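Local coordinates for Alr3699 protein (Nostoc sp., PDB 4XSR) that belongs to the GT-B clan of glycosyltransferases, with family 4 and group 1 regions, and holds uridine-5'-diphosphate-glucose in this model, at residues 212-217 with 243-248. Residues are numbered along the deposited sequence; the frame is centred on the assembly and turned at random.
Sequences FSRLSP and ALFGEQ. With UPG (uridine-5'-diphosphate-glucose), chain J.
Arg214 lays one face of its guanidinium over the edge of the Phe245 ring, the two planes at 90°, with CE2 of Phe245 3.6 Å from CZ of Arg214. The first torsion (76°) sets CG between the backbone N and the carbonyl carbon, and the chain, extended from there to NE, carries the guanidinium to the ring; on the way CB of Arg214 brushes CD1 of Leu244 at 4.1 Å. At the guanidinium edge, NH1 of Arg214 donates to O1B of uridine-5'-diphosphate-glucose (2.8 Å), a ligand also hydrogen-bonded by Lys219 NZ. NE makes a weak bond to OG of Ser216, and that hydroxyl donates to OE2 of Glu247 (2.7 Å) from above the carboxylate plane, linking the two charged residues. The carboxylate, with OE2 of Glu247 4.6 Å from NE of Arg214 and not in contact, may also favour the positive charge. Glu247 bends at chi2 (95°), and its OE1 accepts the N-H of Phe245, two residues earlier. Leu215 CB packs against Ala243 CB, 4.3 Å away, and Val251 of helix 248-260 touches both side chains. Two loops following neighbouring parallel strands, 207-211 and 235-240, thus meet beside the diphosphate, at the uridine-5'-diphosphate-glucose site in the C-terminal Rossmann-like domain of a GT-B fold.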
loop_
_atom_site.group_PDB
_atom_site.type_symbol
_atom_site.label_atom_id
_atom_site.label_comp_id
_atom_site.label_asym_id
_atom_site.label_seq_id
_atom_site.Cartn_x
_atom_site.Cartn_y
_atom_site.Cartn_z
ATOM N N PHE B 212 -9.429 -15.714 31.557
ATOM C CA PHE B 212 -9.243 -14.304 31.315
ATOM C C PHE B 212 -8.809 -13.998 29.882
ATOM O O PHE B 212 -8.282 -12.935 29.584
ATOM C CB PHE B 212 -8.286 -13.713 32.336
ATOM C CG PHE B 212 -8.787 -13.820 33.776
ATOM C CD1 PHE B 212 -8.692 -15.026 34.487
ATOM C CD2 PHE B 212 -9.317 -12.722 34.424
ATOM C CE1 PHE B 212 -9.147 -15.124 35.791
ATOM C CE2 PHE B 212 -9.764 -12.817 35.732
ATOM C CZ PHE B 212 -9.688 -14.017 36.418
ATOM N N SER B 213 -9.107 -14.893 28.966
ATOM C CA SER B 213 -8.789 -14.660 27.569
ATOM C C SER B 213 -9.958 -13.949 26.862
ATOM O O SER B 213 -11.144 -14.140 27.212
ATOM C CB SER B 213 -8.505 -15.993 26.850
ATOM O OG SER B 213 -7.400 -16.702 27.413
ATOM N N ARG B 214 -9.624 -13.172 25.835
ATOM C CA ARG B 214 -10.644 -12.649 24.953
ATOM C C ARG B 214 -11.436 -13.811 24.382
ATOM O O ARG B 214 -10.967 -14.950 24.367
ATOM C CB ARG B 214 -10.023 -11.817 23.833
ATOM C CG ARG B 214 -9.355 -12.634 22.730
ATOM C CD ARG B 214 -8.384 -11.791 21.891
ATOM N NE ARG B 214 -8.034 -12.438 20.602
ATOM C CZ ARG B 214 -6.828 -12.389 20.034
ATOM N NH1 ARG B 214 -5.826 -11.735 20.604
ATOM N NH2 ARG B 214 -6.615 -12.996 18.884
ATOM N N LEU B 215 -12.642 -13.518 23.914
ATOM C CA LEU B 215 -13.515 -14.545 23.368
ATOM C C LEU B 215 -13.229 -14.766 21.884
ATOM O O LEU B 215 -13.689 -14.018 21.036
ATOM C CB LEU B 215 -14.968 -14.164 23.617
ATOM C CG LEU B 215 -15.284 -13.741 25.061
ATOM C CD1 LEU B 215 -16.724 -13.278 25.179
ATOM C CD2 LEU B 215 -15.021 -14.860 26.066
ATOM N N SER B 216 -12.402 -15.758 21.580
ATOM C CA SER B 216 -12.245 -16.228 20.202
ATOM C C SER B 216 -12.230 -17.719 20.276
ATOM O O SER B 216 -11.853 -18.279 21.289
ATOM C CB SER B 216 -10.943 -15.773 19.525
ATOM O OG SER B 216 -10.687 -14.392 19.726
ATOM N N PRO B 217 -12.581 -18.369 19.185
ATOM C CA PRO B 217 -12.560 -19.819 19.242
ATOM C C PRO B 217 -11.219 -20.403 19.686
ATOM O O PRO B 217 -11.193 -21.316 20.496
ATOM C CB PRO B 217 -12.942 -20.209 17.817
ATOM C CG PRO B 217 -13.905 -19.093 17.409
ATOM C CD PRO B 217 -13.219 -17.870 17.953
ATOM N N ALA B 243 -15.585 -10.533 23.052
ATOM C CA ALA B 243 -15.228 -10.693 21.634
ATOM C C ALA B 243 -14.727 -9.343 21.083
ATOM O O ALA B 243 -15.492 -8.409 20.928
ATOM C CB ALA B 243 -16.411 -11.188 20.846
ATOM N N LEU B 244 -13.431 -9.225 20.841
ATOM C CA LEU B 244 -12.825 -7.934 20.462
ATOM C C LEU B 244 -12.706 -7.762 18.939
ATOM O O LEU B 244 -12.397 -6.669 18.463
ATOM C CB LEU B 244 -11.421 -7.795 21.054
ATOM C CG LEU B 244 -11.187 -7.858 22.567
ATOM C CD1 LEU B 244 -9.685 -7.897 22.821
ATOM C CD2 LEU B 244 -11.820 -6.669 23.268
ATOM N N PHE B 245 -12.933 -8.848 18.198
ATOM C CA PHE B 245 -12.663 -8.883 16.768
ATOM C C PHE B 245 -13.778 -9.575 16.005
ATOM O O PHE B 245 -13.506 -10.377 15.110
ATOM C CB PHE B 245 -11.305 -9.575 16.482
ATOM C CG PHE B 245 -10.147 -9.022 17.292
ATOM C CD1 PHE B 245 -9.776 -7.675 17.185
ATOM C CD2 PHE B 245 -9.421 -9.842 18.157
ATOM C CE1 PHE B 245 -8.705 -7.160 17.916
ATOM C CE2 PHE B 245 -8.344 -9.328 18.890
ATOM C CZ PHE B 245 -7.986 -7.988 18.776
ATOM N N GLY B 246 -15.023 -9.296 16.401
ATOM C CA GLY B 246 -16.228 -9.741 15.674
ATOM C C GLY B 246 -16.675 -11.171 15.890
ATOM O O GLY B 246 -17.412 -11.722 15.084
ATOM N N GLU B 247 -16.265 -11.785 16.991
ATOM C CA GLU B 247 -16.559 -13.217 17.196
ATOM C C GLU B 247 -17.902 -13.441 17.939
ATOM O O GLU B 247 -18.026 -14.300 18.820
ATOM C CB GLU B 247 -15.378 -13.905 17.890
ATOM C CG GLU B 247 -13.997 -13.537 17.321
ATOM C CD GLU B 247 -13.281 -12.393 18.078
ATOM O OE1 GLU B 247 -13.924 -11.380 18.486
ATOM O OE2 GLU B 247 -12.050 -12.498 18.273
ATOM N N GLN B 248 -18.929 -12.713 17.497
ATOM C CA GLN B 248 -20.249 -12.765 18.113
ATOM C C GLN B 248 -20.884 -14.119 17.948
ATOM O O GLN B 248 -21.616 -14.553 18.811
ATOM C CB GLN B 248 -21.163 -11.688 17.539
ATOM C CG GLN B 248 -20.575 -10.277 17.597
ATOM C CD GLN B 248 -20.253 -9.851 19.008
ATOM O OE1 GLN B 248 -21.021 -10.117 19.945
ATOM N NE2 GLN B 248 -19.112 -9.190 19.177
HETATM N N1 UPG J . -7.560 -8.725 30.023
HETATM C C2 UPG J . -8.240 -7.605 30.522
HETATM N N3 UPG J . -9.557 -7.668 30.657
HETATM C C4 UPG J . -10.248 -8.763 30.346
HETATM C C5 UPG J . -9.586 -9.902 29.872
HETATM C C6 UPG J . -8.221 -9.846 29.705
HETATM O O2 UPG J . -7.640 -6.535 30.831
HETATM O O4 UPG J . -11.502 -8.766 30.494
HETATM C C1C UPG J . -6.113 -8.692 29.844
HETATM C C2C UPG J . -5.376 -9.771 30.628
HETATM O O2C UPG J . -5.144 -9.332 31.984
HETATM C C3C UPG J . -4.132 -9.912 29.753
HETATM C C4C UPG J . -4.612 -9.626 28.314
HETATM O O4C UPG J . -5.859 -8.975 28.463
HETATM O O3C UPG J . -3.187 -8.915 30.148
HETATM C C5C UPG J . -4.831 -10.848 27.413
HETATM O O5C UPG J . -3.516 -11.333 27.144
HETATM P PA UPG J . -3.195 -12.490 26.106
HETATM O O1A UPG J . -1.777 -12.891 26.361
HETATM O O2A UPG J . -4.299 -13.479 25.986
HETATM O O3A UPG J . -3.109 -11.497 24.784
HETATM P PB UPG J . -3.520 -11.780 23.232
HETATM O O1B UPG J . -4.672 -10.867 23.025
HETATM O O2B UPG J . -3.752 -13.197 22.878
HETATM O O3B UPG J . -2.208 -11.077 22.589
HETATM C "C1'" UPG J . -1.036 -11.564 21.907
HETATM C "C2'" UPG J . -0.694 -13.034 21.995
HETATM C "C3'" UPG J . -0.422 -13.492 23.451
HETATM C "C4'" UPG J . 0.693 -12.630 24.055
HETATM C "C5'" UPG J . 0.388 -11.167 23.782
HETATM C "C6'" UPG J . 1.442 -10.218 24.262
HETATM O "O2'" UPG J . -1.656 -13.801 21.271
HETATM O "O3'" UPG J . -0.020 -14.875 23.428
HETATM O "O4'" UPG J . 0.802 -12.780 25.479
HETATM O "O5'" UPG J . 0.157 -10.914 22.400
HETATM O "O6'" UPG J . 2.718 -10.599 23.793
#